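Local atomic coordinates of recombination protein RecR (Deinococcus radiodurans, PDB entry 1VDD), a protein that probably takes part in RecBC-independent recombinational DNA repair, perhaps together with RecF and RecO, and binds zinc. Residues I11-L14 and S15-P18; E67-D70 and V71-D74; S76-Q79 and R80-C83. All blocks are in the same frame, centred on the assembly; numbering follows the deposited sequence.

Interaction 1. Residues I11-L14 and S15-P18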
ATOM      1  N   ILE A  11      11.790  20.860  11.269  1.00 41.70           N
ATOM      2  CA  ILE A  11      11.434  19.449  11.163  1.00 44.99           C
ATOM      3  C   ILE A  11      10.390  19.109  12.208  1.00 41.32           C
ATOM      4  O   ILE A  11       9.407  18.428  11.932  1.00 42.18           O
ATOM      5  CB  ILE A  11      12.654  18.524  11.390  1.00 45.40           C
ATOM      6  CG1 ILE A  11      13.821  18.952  10.504  1.00 47.16           C
ATOM      7  CG2 ILE A  11      12.283  17.090  11.051  1.00 47.47           C
ATOM      8  CD1 ILE A  11      13.509  18.951   9.045  1.00 41.29           C
ATOM      9  N   ARG A  12      10.625  19.598  13.415  1.00 42.73           N
ATOM     10  CA  ARG A  12       9.737  19.352  14.534  1.00 42.00           C
ATOM     11  C   ARG A  12       8.347  19.890  14.221  1.00 41.98           C
ATOM     12  O   ARG A  12       7.401  19.126  14.077  1.00 44.92           O
ATOM     13  CB  ARG A  12      10.312  20.029  15.770  1.00 48.23           C
ATOM     14  CG  ARG A  12       9.665  19.653  17.068  1.00 52.28           C
ATOM     15  CD  ARG A  12      10.214  20.554  18.148  1.00 64.76           C
ATOM     16  NE  ARG A  12      10.029  21.964  17.805  1.00 72.08           N
ATOM     17  CZ  ARG A  12      10.570  22.980  18.474  1.00 77.28           C
ATOM     18  NH1 ARG A  12      11.339  22.747  19.533  1.00 73.36           N
ATOM     19  NH2 ARG A  12      10.343  24.232  18.085  1.00 78.51           N
ATOM     20  N   GLU A  13       8.227  21.206  14.100  1.00 38.14           N
ATOM     21  CA  GLU A  13       6.937  21.811  13.803  1.00 37.46           C
ATOM     22  C   GLU A  13       6.228  21.184  12.590  1.00 36.54           C
ATOM     23  O   GLU A  13       5.013  20.970  12.635  1.00 34.27           O
ATOM     24  CB  GLU A  13       7.094  23.325  13.598  1.00 39.85           C
ATOM     25  CG  GLU A  13       7.643  24.061  14.823  1.00 45.75           C
ATOM     26  CD  GLU A  13       6.980  23.599  16.112  1.00 46.60           C
ATOM     27  OE1 GLU A  13       5.745  23.748  16.229  1.00 57.16           O
ATOM     28  OE2 GLU A  13       7.688  23.075  17.003  1.00 45.48           O
ATOM     29  N   LEU A  14       6.956  20.898  11.510  1.00 28.50           N
ATOM     30  CA  LEU A  14       6.310  20.297  10.338  1.00 31.88           C
ATOM     31  C   LEU A  14       5.815  18.912  10.708  1.00 30.45           C
ATOM     32  O   LEU A  14       4.667  18.571  10.435  1.00 34.14           O
ATOM     33  CB  LEU A  14       7.264  20.204   9.136  1.00 26.45           C
ATOM     34  CG  LEU A  14       7.577  21.500   8.371  1.00 24.98           C
ATOM     35  CD1 LEU A  14       8.732  21.274   7.435  1.00 19.33           C
ATOM     36  CD2 LEU A  14       6.370  21.977   7.604  1.00  7.73           C
ATOM     37  N   SER A  15       6.676  18.132  11.358  1.00 33.98           N
ATOM     38  CA  SER A  15       6.345  16.766  11.787  1.00 35.56           C
ATOM     39  C   SER A  15       5.191  16.698  12.789  1.00 37.17           C
ATOM     40  O   SER A  15       4.683  15.617  13.096  1.00 40.26           O
ATOM     41  CB  SER A  15       7.567  16.101  12.409  1.00 27.14           C
ATOM     42  OG  SER A  15       7.812  16.635  13.696  1.00 45.86           O
ATOM     43  N   ARG A  16       4.791  17.855  13.302  1.00 41.99           N
ATOM     44  CA  ARG A  16       3.699  17.946  14.261  1.00 44.13           C
ATOM     45  C   ARG A  16       2.375  17.941  13.485  1.00 42.96           C
ATOM     46  O   ARG A  16       1.292  17.838  14.059  1.00 42.22           O
ATOM     47  CB  ARG A  16       3.876  19.231  15.085  1.00 48.72           C
ATOM     48  CG  ARG A  16       2.779  19.562  16.080  1.00 56.26           C
ATOM     49  CD  ARG A  16       3.323  20.478  17.171  1.00 58.54           C
ATOM     50  NE  ARG A  16       4.168  19.733  18.105  1.00 59.55           N
ATOM     51  CZ  ARG A  16       5.326  20.168  18.598  1.00 55.19           C
ATOM     52  NH1 ARG A  16       5.803  21.358  18.250  1.00 54.10           N
ATOM     53  NH2 ARG A  16       6.010  19.404  19.439  1.00 48.90           N
ATOM     54  N   LEU A  17       2.481  18.027  12.165  1.00 45.01           N
ATOM     55  CA  LEU A  17       1.311  18.032  11.298  1.00 41.41           C
ATOM     56  C   LEU A  17       0.879  16.611  10.969  1.00 44.01           C
ATOM     57  O   LEU A  17       1.703  15.700  10.900  1.00 45.69           O
ATOM     58  CB  LEU A  17       1.628  18.775  10.001  1.00 40.78           C
ATOM     59  CG  LEU A  17       2.034  20.240  10.120  1.00 32.58           C
ATOM     60  CD1 LEU A  17       2.486  20.771   8.772  1.00 34.05           C
ATOM     61  CD2 LEU A  17       0.849  21.026  10.632  1.00 36.81           C
ATOM     62  N   PRO A  18      -0.429  16.400  10.775  1.00 46.05           N
ATOM     63  CA  PRO A  18      -0.963  15.078  10.445  1.00 49.96           C
ATOM     64  C   PRO A  18      -0.556  14.634   9.042  1.00 51.25           C
ATOM     65  O   PRO A  18      -0.471  15.451   8.121  1.00 55.99           O
ATOM     66  CB  PRO A  18      -2.472  15.276  10.584  1.00 50.72           C
ATOM     67  CG  PRO A  18      -2.657  16.710  10.255  1.00 51.02           C
ATOM     68  CD  PRO A  18      -1.523  17.356  11.003  1.00 46.86           C
TER
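The carboxylate of Glu13 meets the guanidinium of Arg16 at that group's edge, with the two planes turned 52° apart. Glu13 OE2, near the guanidinium plane, makes the salt bridge to Arg16 NH1 at 2.8 Å, and Glu13 OE1 lies in the plane at the same group's edge. The two side chains run side by side, one helical turn apart, and Glu13 gets there by folding at chi2 (-44°). A bent, weak hydrogen bond, part of a salt bridge, comes from Arg12 NE at 2.7 Å to Glu13 OE2 (N-H...O 127°), so one oxygen holds two arginines and joins all three residues in a salt-bridge network. Beneath it the chain leaves helix 5-15. Ser15 OG turns back to give its proton to Arg12 O at 2.6 Å, in the carbonyl plane and on a lone pair, and Leu17 N bonds to Leu14 O at 2.8 Å. Leu14 packs on Leu28 of helix 22-32, within the helix-hairpin-helix region, and Leu17 on Leu32 of the second subunit. Arg42 of that subunit adds a long, weak ion pair with Glu13 OE1. Arg12 NE and Arg16 NH1 stand 4.3 Å apart, and the negative charge of Glu13 between them probably offsets their mutual repulsion.

Interaction 2. Residues E67-D70 and V71-D74. With ZN (zinc ion), chain E.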
ATOM      1  N   GLU A  67     -19.657  37.581   9.688  1.00 58.63           N
ATOM      2  CA  GLU A  67     -20.634  37.571  10.772  1.00 59.72           C
ATOM      3  C   GLU A  67     -21.378  36.248  10.669  1.00 59.52           C
ATOM      4  O   GLU A  67     -21.610  35.578  11.677  1.00 62.34           O
ATOM      5  CB  GLU A  67     -21.619  38.746  10.633  1.00 65.66           C
ATOM      6  CG  GLU A  67     -20.982  40.142  10.747  1.00 79.41           C
ATOM      7  CD  GLU A  67     -22.002  41.290  10.698  1.00 85.38           C
ATOM      8  OE1 GLU A  67     -22.847  41.388  11.618  1.00 86.55           O
ATOM      9  OE2 GLU A  67     -21.955  42.099   9.742  1.00 86.67           O
ATOM     10  N   LYS A  68     -21.748  35.882   9.443  1.00 54.65           N
ATOM     11  CA  LYS A  68     -22.437  34.623   9.187  1.00 57.10           C
ATOM     12  C   LYS A  68     -21.660  33.907   8.086  1.00 57.52           C
ATOM     13  O   LYS A  68     -21.005  34.556   7.268  1.00 56.51           O
ATOM     14  CB  LYS A  68     -23.872  34.850   8.700  1.00 58.86           C
ATOM     15  CG  LYS A  68     -24.638  35.964   9.391  1.00 67.18           C
ATOM     16  CD  LYS A  68     -24.279  37.318   8.793  1.00 68.89           C
ATOM     17  CE  LYS A  68     -25.156  38.431   9.334  1.00 67.64           C
ATOM     18  NZ  LYS A  68     -24.784  39.733   8.723  1.00 71.29           N
ATOM     19  N   CYS A  69     -21.732  32.578   8.063  1.00 54.45           N
ATOM     20  CA  CYS A  69     -21.039  31.810   7.037  1.00 53.78           C
ATOM     21  C   CYS A  69     -21.670  32.122   5.673  1.00 52.75           C
ATOM     22  O   CYS A  69     -22.817  32.562   5.608  1.00 51.42           O
ATOM     23  CB  CYS A  69     -21.154  30.312   7.333  1.00 49.46           C
ATOM     24  SG  CYS A  69     -22.802  29.623   7.055  1.00 51.33           S
ATOM     25  N   ASP A  70     -20.933  31.897   4.588  1.00 52.28           N
ATOM     26  CA  ASP A  70     -21.470  32.156   3.247  1.00 53.22           C
ATOM     27  C   ASP A  70     -22.760  31.377   2.988  1.00 51.88           C
ATOM     28  O   ASP A  70     -23.610  31.804   2.210  1.00 53.40           O
ATOM     29  CB  ASP A  70     -20.449  31.789   2.165  1.00 55.08           C
ATOM     30  CG  ASP A  70     -20.952  32.100   0.757  1.00 59.64           C
ATOM     31  OD1 ASP A  70     -21.253  33.283   0.470  1.00 57.56           O
ATOM     32  OD2 ASP A  70     -21.048  31.159  -0.062  1.00 61.56           O
ATOM     33  N   VAL A  71     -22.896  30.224   3.630  1.00 50.69           N
ATOM     34  CA  VAL A  71     -24.087  29.405   3.471  1.00 47.00           C
ATOM     35  C   VAL A  71     -25.259  30.085   4.155  1.00 49.33           C
ATOM     36  O   VAL A  71     -26.348  30.186   3.592  1.00 49.68           O
ATOM     37  CB  VAL A  71     -23.894  28.022   4.099  1.00 46.05           C
ATOM     38  CG1 VAL A  71     -25.215  27.271   4.119  1.00 37.24           C
ATOM     39  CG2 VAL A  71     -22.836  27.257   3.329  1.00 46.32           C
ATOM     40  N   CYS A  72     -25.029  30.545   5.381  1.00 50.96           N
ATOM     41  CA  CYS A  72     -26.066  31.219   6.143  1.00 48.18           C
ATOM     42  C   CYS A  72     -26.495  32.486   5.395  1.00 50.82           C
ATOM     43  O   CYS A  72     -27.687  32.736   5.216  1.00 54.69           O
ATOM     44  CB  CYS A  72     -25.560  31.558   7.564  1.00 49.43           C
ATOM     45  SG  CYS A  72     -25.376  30.135   8.734  1.00 36.33           S
ATOM     46  N   ALA A  73     -25.522  33.264   4.933  1.00 49.53           N
ATOM     47  CA  ALA A  73     -25.807  34.500   4.209  1.00 51.97           C
ATOM     48  C   ALA A  73     -26.605  34.262   2.933  1.00 54.79           C
ATOM     49  O   ALA A  73     -27.726  34.753   2.790  1.00 57.37           O
ATOM     50  CB  ALA A  73     -24.510  35.218   3.873  1.00 48.80           C
ATOM     51  N   ASP A  74     -26.006  33.523   2.005  1.00 58.16           N
ATOM     52  CA  ASP A  74     -26.627  33.199   0.726  1.00 60.36           C
ATOM     53  C   ASP A  74     -28.149  33.033   0.859  1.00 62.35           C
ATOM     54  O   ASP A  74     -28.637  32.192   1.626  1.00 59.72           O
ATOM     55  CB  ASP A  74     -26.013  31.919   0.173  1.00 62.74           C
ATOM     56  CG  ASP A  74     -26.272  31.741  -1.299  1.00 64.07           C
ATOM     57  OD1 ASP A  74     -27.411  32.007  -1.744  1.00 65.71           O
ATOM     58  OD2 ASP A  74     -25.336  31.322  -2.008  1.00 68.27           O
TER
HETATM   59 ZN    ZN E 230     -23.321  29.534   9.015  1.00 24.16          ZN
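The sulfur of Cys69 is gripped twice: Cys69 SG binds the zinc ion at 2.0 Å and accepts the backbone N-H of Cys72, with Cys72 N 2.9 Å from Cys69 SG. Cys69 is the N-cap of the short helix 70-73, and chi1 of 72° places its sulfur between its own backbone N and carbonyl carbon, facing both the metal and the first turn. That N-H probably draws some negative charge off the thiolate. Cys72, one turn on, completes this half of the site with SG 2.2 Å from the zinc ion; Cys57 and Cys60 supply the other two sulfurs of the Cys4 zinc finger. The backbone closes the turn beneath them. Ala73 N bonds to Cys69 O at 2.9 Å, and Asp74 N bonds to Asp70 O at 3.0 Å. Lys68 lays its CB alongside Cys72 CB, 3.9 Å away. Asp74 turns its carboxylate to Ser76, to whose OG its OD1 is hydrogen-bonded. On the side of the turn leading to the Toprim sheet, Val71 packs against Leu103 and Tyr104 of strand 103-106, while Cys72 touches Ile59 in the loop between strands 55-56 and 63-64.

Interaction 3. Residues S76-Q79 and R80-C83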
ATOM      1  N   SER A  76     -30.266  32.350  -1.828  1.00 62.98           N
ATOM      2  CA  SER A  76     -30.798  31.385  -2.788  1.00 60.81           C
ATOM      3  C   SER A  76     -30.765  29.963  -2.220  1.00 61.49           C
ATOM      4  O   SER A  76     -31.260  29.023  -2.846  1.00 62.02           O
ATOM      5  CB  SER A  76     -30.001  31.435  -4.099  1.00 58.78           C
ATOM      6  OG  SER A  76     -28.666  30.985  -3.926  1.00 53.20           O
ATOM      7  N   ARG A  77     -30.180  29.811  -1.034  1.00 57.41           N
ATOM      8  CA  ARG A  77     -30.087  28.501  -0.398  1.00 56.55           C
ATOM      9  C   ARG A  77     -31.367  28.097   0.313  1.00 54.25           C
ATOM     10  O   ARG A  77     -31.957  28.872   1.062  1.00 52.90           O
ATOM     11  CB  ARG A  77     -28.914  28.453   0.593  1.00 57.82           C
ATOM     12  CG  ARG A  77     -27.593  28.051  -0.046  1.00 56.62           C
ATOM     13  CD  ARG A  77     -26.512  27.771   0.987  1.00 52.90           C
ATOM     14  NE  ARG A  77     -25.379  27.063   0.390  1.00 57.69           N
ATOM     15  CZ  ARG A  77     -25.397  25.779   0.034  1.00 61.20           C
ATOM     16  NH1 ARG A  77     -26.483  25.045   0.218  1.00 57.51           N
ATOM     17  NH2 ARG A  77     -24.329  25.225  -0.517  1.00 59.03           N
ATOM     18  N   ASP A  78     -31.785  26.863   0.068  1.00 51.19           N
ATOM     19  CA  ASP A  78     -32.987  26.331   0.677  1.00 45.61           C
ATOM     20  C   ASP A  78     -32.920  26.497   2.192  1.00 43.53           C
ATOM     21  O   ASP A  78     -32.232  25.747   2.880  1.00 43.52           O
ATOM     22  CB  ASP A  78     -33.135  24.869   0.301  1.00 43.01           C
ATOM     23  CG  ASP A  78     -34.250  24.208   1.040  1.00 42.01           C
ATOM     24  OD1 ASP A  78     -35.203  24.925   1.394  1.00 37.11           O
ATOM     25  OD2 ASP A  78     -34.176  22.980   1.259  1.00 50.39           O
ATOM     26  N   GLN A  79     -33.654  27.485   2.696  1.00 41.03           N
ATOM     27  CA  GLN A  79     -33.678  27.815   4.119  1.00 36.12           C
ATOM     28  C   GLN A  79     -34.452  26.824   4.982  1.00 32.11           C
ATOM     29  O   GLN A  79     -34.567  27.007   6.201  1.00 32.46           O
ATOM     30  CB  GLN A  79     -34.289  29.206   4.293  1.00 34.71           C
ATOM     31  CG  GLN A  79     -33.492  30.143   5.169  1.00 43.78           C
ATOM     32  CD  GLN A  79     -32.104  30.353   4.644  1.00 41.76           C
ATOM     33  OE1 GLN A  79     -31.865  30.226   3.448  1.00 44.39           O
ATOM     34  NE2 GLN A  79     -31.174  30.692   5.530  1.00 54.83           N
ATOM     35  N   ARG A  80     -34.973  25.768   4.371  1.00 27.36           N
ATOM     36  CA  ARG A  80     -35.752  24.829   5.144  1.00 29.51           C
ATOM     37  C   ARG A  80     -35.128  23.491   5.471  1.00 30.66           C
ATOM     38  O   ARG A  80     -35.750  22.686   6.171  1.00 34.05           O
ATOM     39  CB  ARG A  80     -37.134  24.628   4.502  1.00 38.37           C
ATOM     40  CG  ARG A  80     -37.140  23.941   3.151  1.00 45.71           C
ATOM     41  CD  ARG A  80     -38.561  23.629   2.714  1.00 44.66           C
ATOM     42  NE  ARG A  80     -38.622  22.403   1.917  1.00 52.87           N
ATOM     43  CZ  ARG A  80     -38.061  22.255   0.718  1.00 52.07           C
ATOM     44  NH1 ARG A  80     -37.398  23.262   0.166  1.00 42.16           N
ATOM     45  NH2 ARG A  80     -38.158  21.092   0.075  1.00 48.89           N
ATOM     46  N   THR A  81     -33.908  23.241   5.004  1.00 27.52           N
ATOM     47  CA  THR A  81     -33.261  21.968   5.326  1.00 33.51           C
ATOM     48  C   THR A  81     -31.900  22.175   5.994  1.00 37.48           C
ATOM     49  O   THR A  81     -31.079  22.970   5.528  1.00 34.53           O
ATOM     50  CB  THR A  81     -33.084  21.041   4.064  1.00 38.76           C
ATOM     51  OG1 THR A  81     -32.083  21.574   3.188  1.00 50.42           O
ATOM     52  CG2 THR A  81     -34.384  20.922   3.291  1.00 33.00           C
ATOM     53  N   ILE A  82     -31.679  21.478   7.108  1.00 38.86           N
ATOM     54  CA  ILE A  82     -30.410  21.571   7.823  1.00 37.73           C
ATOM     55  C   ILE A  82     -29.732  20.212   7.822  1.00 36.70           C
ATOM     56  O   ILE A  82     -30.306  19.202   8.248  1.00 36.51           O
ATOM     57  CB  ILE A  82     -30.586  22.029   9.290  1.00 39.73           C
ATOM     58  CG1 ILE A  82     -31.115  23.455   9.344  1.00 29.58           C
ATOM     59  CG2 ILE A  82     -29.249  21.964  10.021  1.00 38.12           C
ATOM     60  CD1 ILE A  82     -31.252  23.965  10.762  1.00 30.78           C
ATOM     61  N   CYS A  83     -28.501  20.209   7.333  1.00 33.99           N
ATOM     62  CA  CYS A  83     -27.694  19.005   7.228  1.00 35.21           C
ATOM     63  C   CYS A  83     -26.671  18.994   8.346  1.00 31.47           C
ATOM     64  O   CYS A  83     -25.675  19.701   8.292  1.00 35.77           O
ATOM     65  CB  CYS A  83     -26.991  18.994   5.868  1.00 37.06           C
ATOM     66  SG  CYS A  83     -26.268  17.437   5.386  1.00 49.04           S
TER
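A type I beta turn from Asp78 to Thr81 leads the chain into strand 81-85, and the carboxylate of Asp78 reaches forward over it. In the manner of an Asx turn, OD1 accepts the backbone N-H of Arg80, with Arg80 N 3.1 Å from Asp78 OD1 and an N-H...O angle of 159°. Asp78 OD1 also takes a weak, bent bond from Arg80 NH1 at 3.0 Å, part of a salt bridge. The whole carboxylate is somewhat doubtful in place, since OD1 is modelled too close to Arg80 CG and OD2 to Thr81 CG2. Asp78 CG lies anti to the backbone N (chi1 172°), which swings the carboxylate forward toward Arg80, its plane 45° from that of the guanidinium. Strand 81-85 is a central one of the parallel Toprim sheet, between 103-106 and 136-139: Thr81 and Cys83 bond by backbone to Leu103, and Arg80 and Ile82 to Glu136. With an alanine in place of Asp78, the guanidinium of Arg80 would probably lose its anionic mate and be freer to turn, and the N-H of Arg80 its side-chain acceptor. Just before the turn in the chain, Arg77 makes a salt bridge with Glu95 and its side chain packs on Tyr104.

From the N terminus the three contacts come in series, each local, and none nests in or crosses another. Interaction 1 lies where the chain passes from helix 5-15 into the loop toward helix 22-32 in the helix-hairpin-helix region. Helix 37-53 then carries the chain to the zinc finger; the centres of interactions 1 and 2 are 33 Å apart, and their nearest atoms about 23 Å. Interaction 2 shapes the second half of the metal site, and the short loop after it runs straight into interaction 3, which leads into the Toprim sheet. These last two touch: Val71 CG1 lies 3.4 Å from Arg77 CD, so the zinc-finger helix packs on the loop that leads into strand 81-85.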